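Local coordinates for protein Serpin48 (Tenebrio molitor, PDB 3OZQ) that is a highly specific serpin that inhibits the serine protease SPE in the innate immunity of this beetle, at residues N16-S21 and Q62-V67; S37-A42 and K78-K83; S82-E87 and K363-F368. All blocks are in the same frame, centred on the assembly; numbering follows the deposited sequence.

Contact 1: N16-S21 and Q62-V67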
loop_
_atom_site.group_PDB
_atom_site.type_symbol
_atom_site.label_atom_id
_atom_site.label_comp_id
_atom_site.label_asym_id
_atom_site.label_seq_id
_atom_site.Cartn_x
_atom_site.Cartn_y
_atom_site.Cartn_z
ATOM N N ASN A 16 -5.594 -7.623 5.862
ATOM C CA ASN A 16 -4.885 -8.720 5.219
ATOM C C ASN A 16 -5.747 -9.454 4.212
ATOM O O ASN A 16 -5.248 -9.908 3.189
ATOM C CB ASN A 16 -4.298 -9.691 6.250
ATOM C CG ASN A 16 -3.262 -9.033 7.130
ATOM O OD1 ASN A 16 -2.844 -7.907 6.868
ATOM N ND2 ASN A 16 -2.843 -9.724 8.179
ATOM N N SER A 17 -7.041 -9.566 4.487
ATOM C CA SER A 17 -7.934 -10.200 3.527
ATOM C C SER A 17 -8.330 -9.217 2.419
ATOM O O SER A 17 -8.619 -9.619 1.288
ATOM C CB SER A 17 -9.168 -10.774 4.227
ATOM O OG SER A 17 -9.720 -9.845 5.145
ATOM N N PHE A 18 -8.328 -7.930 2.753
ATOM C CA PHE A 18 -8.594 -6.860 1.791
ATOM C C PHE A 18 -7.476 -6.809 0.756
ATOM O O PHE A 18 -7.703 -6.516 -0.421
ATOM C CB PHE A 18 -8.685 -5.526 2.548
ATOM C CG PHE A 18 -9.131 -4.355 1.711
ATOM C CD1 PHE A 18 -10.314 -4.399 0.992
ATOM C CD2 PHE A 18 -8.386 -3.177 1.696
ATOM C CE1 PHE A 18 -10.733 -3.295 0.242
ATOM C CE2 PHE A 18 -8.799 -2.073 0.964
ATOM C CZ PHE A 18 -9.978 -2.128 0.228
ATOM N N THR A 19 -6.267 -7.128 1.207
ATOM C CA THR A 19 -5.060 -6.959 0.397
ATOM C C THR A 19 -5.075 -7.720 -0.932
ATOM O O THR A 19 -4.853 -7.119 -1.991
ATOM C CB THR A 19 -3.803 -7.257 1.214
ATOM O OG1 THR A 19 -3.687 -6.280 2.258
ATOM C CG2 THR A 19 -2.555 -7.207 0.329
ATOM N N PRO A 20 -5.343 -9.037 -0.890
ATOM C CA PRO A 20 -5.400 -9.806 -2.137
ATOM C C PRO A 20 -6.540 -9.374 -3.039
ATOM O O PRO A 20 -6.382 -9.447 -4.254
ATOM C CB PRO A 20 -5.623 -11.249 -1.663
ATOM C CG PRO A 20 -6.105 -11.136 -0.251
ATOM C CD PRO A 20 -5.452 -9.907 0.296
ATOM N N SER A 21 -7.661 -8.944 -2.461
ATOM C CA SER A 21 -8.775 -8.462 -3.262
ATOM C C SER A 21 -8.341 -7.212 -4.014
ATOM O O SER A 21 -8.634 -7.061 -5.188
ATOM C CB SER A 21 -10.000 -8.159 -2.387
ATOM O OG SER A 21 -10.445 -9.318 -1.695
ATOM N N GLN A 62 -19.277 -2.627 5.031
ATOM C CA GLN A 62 -19.430 -3.985 4.528
ATOM C C GLN A 62 -18.210 -4.404 3.734
ATOM O O GLN A 62 -17.719 -5.519 3.902
ATOM C CB GLN A 62 -20.688 -4.085 3.647
ATOM C CG GLN A 62 -20.881 -5.403 2.873
ATOM C CD GLN A 62 -21.656 -5.219 1.556
ATOM O OE1 GLN A 62 -22.033 -4.107 1.199
ATOM N NE2 GLN A 62 -21.875 -6.308 0.829
ATOM N N VAL A 63 -17.713 -3.524 2.865
ATOM C CA VAL A 63 -16.573 -3.895 2.020
ATOM C C VAL A 63 -15.253 -3.910 2.786
ATOM O O VAL A 63 -14.388 -4.743 2.536
ATOM C CB VAL A 63 -16.472 -3.047 0.717
ATOM C CG1 VAL A 63 -17.468 -1.924 0.734
ATOM C CG2 VAL A 63 -15.054 -2.532 0.516
ATOM N N LEU A 64 -15.099 -3.001 3.736
ATOM C CA LEU A 64 -13.903 -3.020 4.548
ATOM C C LEU A 64 -13.990 -4.206 5.497
ATOM O O LEU A 64 -13.061 -4.462 6.265
ATOM C CB LEU A 64 -13.734 -1.704 5.307
ATOM C CG LEU A 64 -13.399 -0.492 4.424
ATOM C CD1 LEU A 64 -13.135 0.733 5.282
ATOM C CD2 LEU A 64 -12.208 -0.771 3.525
ATOM N N HIS A 65 -15.101 -4.943 5.395
ATOM C CA HIS A 65 -15.442 -6.012 6.333
ATOM C C HIS A 65 -14.993 -5.548 7.719
ATOM O O HIS A 65 -14.479 -6.318 8.530
ATOM C CB HIS A 65 -14.858 -7.386 5.913
ATOM C CG HIS A 65 -15.732 -8.164 4.955
ATOM N ND1 HIS A 65 -16.845 -8.863 5.367
ATOM C CD2 HIS A 65 -15.638 -8.377 3.617
ATOM C CE1 HIS A 65 -17.406 -9.457 4.326
ATOM N NE2 HIS A 65 -16.701 -9.173 3.248
ATOM N N PHE A 66 -15.198 -4.254 7.950
ATOM C CA PHE A 66 -14.877 -3.578 9.205
ATOM C C PHE A 66 -16.021 -3.664 10.222
ATOM O O PHE A 66 -17.170 -3.907 9.854
ATOM C CB PHE A 66 -14.567 -2.108 8.932
ATOM C CG PHE A 66 -13.679 -1.487 9.959
ATOM C CD1 PHE A 66 -13.186 -2.245 11.014
ATOM C CD2 PHE A 66 -13.330 -0.151 9.874
ATOM C CE1 PHE A 66 -12.363 -1.682 11.970
ATOM C CE2 PHE A 66 -12.508 0.423 10.823
ATOM C CZ PHE A 66 -12.020 -0.344 11.874
ATOM N N VAL A 67 -15.704 -3.438 11.495
ATOM C CA VAL A 67 -16.659 -3.671 12.584
ATOM C C VAL A 67 -17.768 -2.622 12.683
ATOM O O VAL A 67 -17.607 -1.474 12.258
ATOM C CB VAL A 67 -15.954 -3.782 13.956
ATOM C CG1 VAL A 67 -14.817 -4.793 13.891
ATOM C CG2 VAL A 67 -15.452 -2.411 14.417
#
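The ring of Phe-18 meets Leu-64 over one face: CD2 of the leucine lies 4.2 Å above the ring plane, displaced from the ring centre toward CZ of Phe-18, its closest ring atom. Val-63 comes to the same ring on the CD1/CE1 side, where CG2 of Val-63 stands 4.4 Å from CE1 of Phe-18, and the carbonyl O of Val-63 approaches CD1 obliquely at a similar distance. The imidazole of His-65 has the carbonyl O of Gln-62 over its centre, 3.4 Å above the plane, a contact made within the 62-67 segment. What carries Phe-18 across is its first torsion, chi1 -172°, which swings the ring out from helix 10-29 toward the end of helix 54-63. That helix ends in a Schellman motif, with His-65 at positive phi, and Leu-64 sits in the turn. Although its CB starts off away from Phe-18, the CD2 methyl reaches back to the ring. Elsewhere Phe-18 touches Pro-38 of helix 38-50 and Leu-283 and Leu-286 of helix 279-286, while Leu-64 leans on Leu-45 and Gln-49. The side chains meet through carbon alone, with one backbone carbonyl O beside the ring. Within these two segments, which bury 107 Å² between them, the contact is therefore a small, non-directional van der Waals one, part of a larger buried cluster in the serpin's helical layer.

Contact 2: S37-A42 and K78-K83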
loop_
_atom_site.group_PDB
_atom_site.type_symbol
_atom_site.label_atom_id
_atom_site.label_comp_id
_atom_site.label_asym_id
_atom_site.label_seq_id
_atom_site.Cartn_x
_atom_site.Cartn_y
_atom_site.Cartn_z
ATOM N N SER A 37 -0.972 0.092 -1.489
ATOM C CA SER A 37 -1.224 -0.034 -0.060
ATOM C C SER A 37 -2.716 -0.168 0.204
ATOM O O SER A 37 -3.420 0.831 0.389
ATOM C CB SER A 37 -0.692 1.158 0.713
ATOM O OG SER A 37 -0.928 0.955 2.102
ATOM N N PRO A 38 -3.213 -1.410 0.209
ATOM C CA PRO A 38 -4.623 -1.585 0.589
ATOM C C PRO A 38 -4.895 -1.031 1.991
ATOM O O PRO A 38 -5.944 -0.400 2.235
ATOM C CB PRO A 38 -4.813 -3.099 0.521
ATOM C CG PRO A 38 -3.764 -3.551 -0.505
ATOM C CD PRO A 38 -2.579 -2.671 -0.212
ATOM N N PHE A 39 -3.948 -1.226 2.899
ATOM C CA PHE A 39 -4.103 -0.708 4.261
ATOM C C PHE A 39 -4.363 0.796 4.278
ATOM O O PHE A 39 -5.350 1.260 4.851
ATOM C CB PHE A 39 -2.860 -1.000 5.102
ATOM C CG PHE A 39 -2.731 -0.102 6.299
ATOM C CD1 PHE A 39 -1.910 1.014 6.261
ATOM C CD2 PHE A 39 -3.458 -0.358 7.451
ATOM C CE1 PHE A 39 -1.816 1.859 7.350
ATOM C CE2 PHE A 39 -3.355 0.473 8.545
ATOM C CZ PHE A 39 -2.527 1.579 8.495
ATOM N N SER A 40 -3.473 1.567 3.649
ATOM C CA SER A 40 -3.587 3.021 3.714
ATOM C C SER A 40 -4.893 3.514 3.068
ATOM O O SER A 40 -5.608 4.364 3.623
ATOM C CB SER A 40 -2.352 3.680 3.084
ATOM O OG SER A 40 -2.183 5.010 3.543
ATOM N N ALA A 41 -5.204 2.972 1.894
ATOM C CA ALA A 41 -6.451 3.292 1.230
ATOM C C ALA A 41 -7.606 3.011 2.199
ATOM O O ALA A 41 -8.559 3.794 2.302
ATOM C CB ALA A 41 -6.595 2.473 -0.045
ATOM N N ALA A 42 -7.510 1.890 2.908
ATOM C CA ALA A 42 -8.556 1.468 3.835
ATOM C C ALA A 42 -8.765 2.485 4.952
ATOM O O ALA A 42 -9.896 2.791 5.309
ATOM C CB ALA A 42 -8.247 0.089 4.414
ATOM N N LYS A 78 -7.245 3.987 14.958
ATOM C CA LYS A 78 -6.387 4.900 15.684
ATOM C C LYS A 78 -5.181 4.152 16.249
ATOM O O LYS A 78 -4.071 4.682 16.254
ATOM C CB LYS A 78 -7.175 5.574 16.806
ATOM C CG LYS A 78 -6.352 6.439 17.735
ATOM C CD LYS A 78 -5.957 7.751 17.092
ATOM C CE LYS A 78 -5.397 8.709 18.135
ATOM N NZ LYS A 78 -6.397 9.040 19.200
ATOM N N GLU A 79 -5.394 2.920 16.707
ATOM C CA GLU A 79 -4.286 2.129 17.259
ATOM C C GLU A 79 -3.253 1.722 16.201
ATOM O O GLU A 79 -2.056 1.958 16.372
ATOM C CB GLU A 79 -4.782 0.906 18.051
ATOM C CG GLU A 79 -3.646 0.162 18.789
ATOM C CD GLU A 79 -4.143 -0.891 19.789
ATOM O OE1 GLU A 79 -4.491 -2.012 19.354
ATOM O OE2 GLU A 79 -4.179 -0.603 21.012
ATOM N N VAL A 80 -3.703 1.117 15.108
ATOM C CA VAL A 80 -2.766 0.712 14.062
ATOM C C VAL A 80 -1.935 1.896 13.566
ATOM O O VAL A 80 -0.707 1.826 13.517
ATOM C CB VAL A 80 -3.466 0.018 12.873
ATOM C CG1 VAL A 80 -4.053 -1.310 13.308
ATOM C CG2 VAL A 80 -4.542 0.913 12.293
ATOM N N LEU A 81 -2.595 2.993 13.215
ATOM C CA LEU A 81 -1.875 4.152 12.697
ATOM C C LEU A 81 -0.808 4.695 13.653
ATOM O O LEU A 81 0.261 5.123 13.223
ATOM C CB LEU A 81 -2.839 5.268 12.310
ATOM C CG LEU A 81 -3.528 5.115 10.955
ATOM C CD1 LEU A 81 -4.427 6.319 10.711
ATOM C CD2 LEU A 81 -2.500 4.959 9.841
ATOM N N SER A 82 -1.107 4.695 14.946
ATOM C CA SER A 82 -0.161 5.201 15.933
ATOM C C SER A 82 1.112 4.345 16.016
ATOM O O SER A 82 2.183 4.838 16.366
ATOM C CB SER A 82 -0.826 5.279 17.309
ATOM O OG SER A 82 -1.052 3.979 17.827
ATOM N N LYS A 83 0.996 3.061 15.702
ATOM C CA LYS A 83 2.138 2.156 15.825
ATOM C C LYS A 83 3.058 2.150 14.600
ATOM O O LYS A 83 4.240 1.824 14.707
ATOM C CB LYS A 83 1.664 0.740 16.148
ATOM C CG LYS A 83 1.007 0.631 17.512
ATOM C CD LYS A 83 0.411 -0.741 17.747
ATOM C CE LYS A 83 -0.264 -0.802 19.111
ATOM N NZ LYS A 83 -0.687 -2.183 19.478
#
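Val-80 is the first residue along 78-83 to reach Phe-39: its CG2 sits in the plane of the ring, at the edge, 4.0 Å from CE2 of Phe-39. Next comes Leu-81, whose CD2 presses closer on the same ring, 3.6 Å from CZ and 4.0 Å from CE1 of Phe-39, again near the ring plane. The two aliphatic residues therefore meet the far rim of the phenyl group, neither lying over a face. Ser-82 turns its OG back along its own helix to the carbonyl O of Glu-79, a bond of 2.7 Å with the donor tilted 22° from the carbonyl plane. Lys-83 closes the segment with an extended chain, its NZ in a long ion pair with OE1 of Glu-79. On the other side, CG of Phe-39 lies anti to the backbone N (chi1 159°), which extends the ring from the first turn of its helix toward helix 70-83. That turn is capped by Ser-37, the N-cap, whose OG accepts from N of Ser-40 at 3.0 Å. Around this apolar junction of helices 38-50 and 70-83, Val-15 of helix 10-29 and Met-365 of strand 365-372 also touch Phe-39, Phe-11 of helix 10-29 touches Val-80, and Ser-37 and Ser-40 rest on Leu-169 of strand 163-174.

Contact 3: S82-E87 and K363-F368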
loop_
_atom_site.group_PDB
_atom_site.type_symbol
_atom_site.label_atom_id
_atom_site.label_comp_id
_atom_site.label_asym_id
_atom_site.label_seq_id
_atom_site.Cartn_x
_atom_site.Cartn_y
_atom_site.Cartn_z
ATOM N N SER A 82 -1.107 4.695 14.946
ATOM C CA SER A 82 -0.161 5.201 15.933
ATOM C C SER A 82 1.112 4.345 16.016
ATOM O O SER A 82 2.183 4.838 16.366
ATOM C CB SER A 82 -0.826 5.279 17.309
ATOM O OG SER A 82 -1.052 3.979 17.827
ATOM N N LYS A 83 0.996 3.061 15.702
ATOM C CA LYS A 83 2.138 2.156 15.825
ATOM C C LYS A 83 3.058 2.150 14.600
ATOM O O LYS A 83 4.240 1.824 14.707
ATOM C CB LYS A 83 1.664 0.740 16.148
ATOM C CG LYS A 83 1.007 0.631 17.512
ATOM C CD LYS A 83 0.411 -0.741 17.747
ATOM C CE LYS A 83 -0.264 -0.802 19.111
ATOM N NZ LYS A 83 -0.687 -2.183 19.478
ATOM N N LEU A 84 2.523 2.511 13.440
ATOM C CA LEU A 84 3.330 2.546 12.222
ATOM C C LEU A 84 4.379 3.668 12.275
ATOM O O LEU A 84 4.967 4.044 11.252
ATOM C CB LEU A 84 2.436 2.681 10.986
ATOM C CG LEU A 84 1.243 1.720 10.972
ATOM C CD1 LEU A 84 0.537 1.765 9.635
ATOM C CD2 LEU A 84 1.662 0.312 11.293
ATOM N N THR A 85 4.580 4.212 13.474
ATOM C CA THR A 85 5.710 5.094 13.752
ATOM C C THR A 85 6.605 4.424 14.790
ATOM O O THR A 85 6.171 4.115 15.900
ATOM C CB THR A 85 5.277 6.496 14.242
ATOM O OG1 THR A 85 6.444 7.298 14.477
ATOM C CG2 THR A 85 4.450 6.405 15.528
ATOM N N ASN A 86 7.852 4.189 14.402
ATOM C CA ASN A 86 8.796 3.420 15.194
ATOM C C ASN A 86 10.072 4.237 15.271
ATOM O O ASN A 86 10.197 5.269 14.606
ATOM C CB ASN A 86 9.064 2.070 14.507
ATOM C CG ASN A 86 9.709 1.031 15.432
ATOM O OD1 ASN A 86 10.928 0.818 15.409
ATOM N ND2 ASN A 86 8.882 0.353 16.222
ATOM N N GLU A 87 11.013 3.789 16.094
ATOM C CA GLU A 87 12.321 4.405 16.132
ATOM C C GLU A 87 13.100 3.880 14.938
ATOM O O GLU A 87 13.906 4.594 14.346
ATOM C CB GLU A 87 13.050 4.034 17.423
ATOM C CG GLU A 87 12.331 4.444 18.692
ATOM C CD GLU A 87 13.092 4.054 19.942
ATOM O OE1 GLU A 87 13.730 2.973 19.950
ATOM O OE2 GLU A 87 13.059 4.836 20.916
ATOM N N LYS A 363 4.003 -5.925 12.245
ATOM C CA LYS A 363 3.238 -6.494 13.344
ATOM C C LYS A 363 2.072 -7.322 12.820
ATOM O O LYS A 363 0.923 -7.159 13.257
ATOM C CB LYS A 363 2.757 -5.372 14.274
ATOM C CG LYS A 363 3.875 -4.376 14.571
ATOM C CD LYS A 363 3.539 -3.405 15.688
ATOM C CE LYS A 363 4.754 -2.531 16.011
ATOM N NZ LYS A 363 4.531 -1.627 17.181
ATOM N N GLY A 364 2.378 -8.203 11.869
ATOM C CA GLY A 364 1.396 -9.106 11.288
ATOM C C GLY A 364 0.472 -8.440 10.275
ATOM O O GLY A 364 -0.324 -9.102 9.609
ATOM N N MET A 365 0.573 -7.127 10.142
ATOM C CA MET A 365 -0.289 -6.448 9.182
ATOM C C MET A 365 0.424 -6.056 7.884
ATOM O O MET A 365 1.462 -5.393 7.907
ATOM C CB MET A 365 -0.921 -5.220 9.807
ATOM C CG MET A 365 -2.050 -4.650 8.970
ATOM S SD MET A 365 -2.739 -3.211 9.762
ATOM C CE MET A 365 -1.342 -2.102 9.741
ATOM N N ILE A 366 -0.152 -6.469 6.760
ATOM C CA ILE A 366 0.345 -6.063 5.445
ATOM C C ILE A 366 0.141 -4.566 5.181
ATOM O O ILE A 366 -0.980 -4.065 5.220
ATOM C CB ILE A 366 -0.310 -6.888 4.328
ATOM C CG1 ILE A 366 0.047 -8.366 4.499
ATOM C CG2 ILE A 366 0.149 -6.388 2.934
ATOM C CD1 ILE A 366 -0.610 -9.283 3.496
ATOM N N LEU A 367 1.238 -3.863 4.918
ATOM C CA LEU A 367 1.234 -2.431 4.642
ATOM C C LEU A 367 1.287 -2.098 3.145
ATOM O O LEU A 367 0.658 -1.149 2.684
ATOM C CB LEU A 367 2.420 -1.766 5.338
ATOM C CG LEU A 367 2.113 -1.077 6.665
ATOM C CD1 LEU A 367 1.512 -2.068 7.655
ATOM C CD2 LEU A 367 3.342 -0.385 7.232
ATOM N N PHE A 368 2.062 -2.880 2.405
ATOM C CA PHE A 368 2.254 -2.685 0.974
ATOM C C PHE A 368 2.306 -4.050 0.314
ATOM O O PHE A 368 2.767 -5.011 0.917
ATOM C CB PHE A 368 3.592 -2.003 0.696
ATOM C CG PHE A 368 3.596 -0.520 0.932
ATOM C CD1 PHE A 368 3.116 0.349 -0.038
ATOM C CD2 PHE A 368 4.122 0.009 2.099
ATOM C CE1 PHE A 368 3.145 1.722 0.154
ATOM C CE2 PHE A 368 4.150 1.390 2.304
ATOM C CZ PHE A 368 3.665 2.242 1.323
#
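A chi1 of -47° at Leu-84, with CG anti to the carbonyl carbon, and a chi3 of 64° that bends the chain of Met-365 bring two methyls together: CD2 of Leu-84 lies 4.2 Å from CE of Met-365, the side chains crossing at about a right angle. In the serpin fold this joins the end of helix 70-83 to the hairpin of strands 356-362 and 365-372. The other branch of Leu-84, CD1, meets CD2 of Leu-367 at 4.3 Å, which spreads the leucine over two residues of the same strand. Leu-367 and Phe-368 together sit opposite the single residue Ile-360 and share its backbone bonds, a classic beta bulge. Val-362 touches both Leu-84 and Leu-367, and Phe-39 packs on Leu-84 and Met-365, thereby closing the apolar cluster from helix 38-50. In the exposed turn at Lys-363, two lysine side chains cross nearly perpendicular. Their ammonium groups stay 5.7 Å apart, NZ of Lys-83 to NZ of Lys-363, so the like charges probably repel mildly. What touches is instead a charged end against an aliphatic stem: NZ of Lys-363 stands 3.9 Å from CB of Lys-83.

In the fold
From the N terminus, helix 10-29 supplies the first half of contact 1, and the chain passes through strand 34-36 into helix 38-50, where contact 2 opens. Contact 1 then closes at the end of helix 54-63 and contact 2 on helix 70-83, so the two loops cross. Contact 3 starts where contact 2 ends, sharing Ser-82 and Lys-83, and closes only after some 275 residues, at strand 365-372, in series with contact 1. Contacts 2 and 3 have centres about 8 Å apart. Asn-16 joins contact 1 to the turn and strand of contact 3 through Gly-364 and Ile-366. Together they tie four N-terminal helices to the C-terminal hairpin.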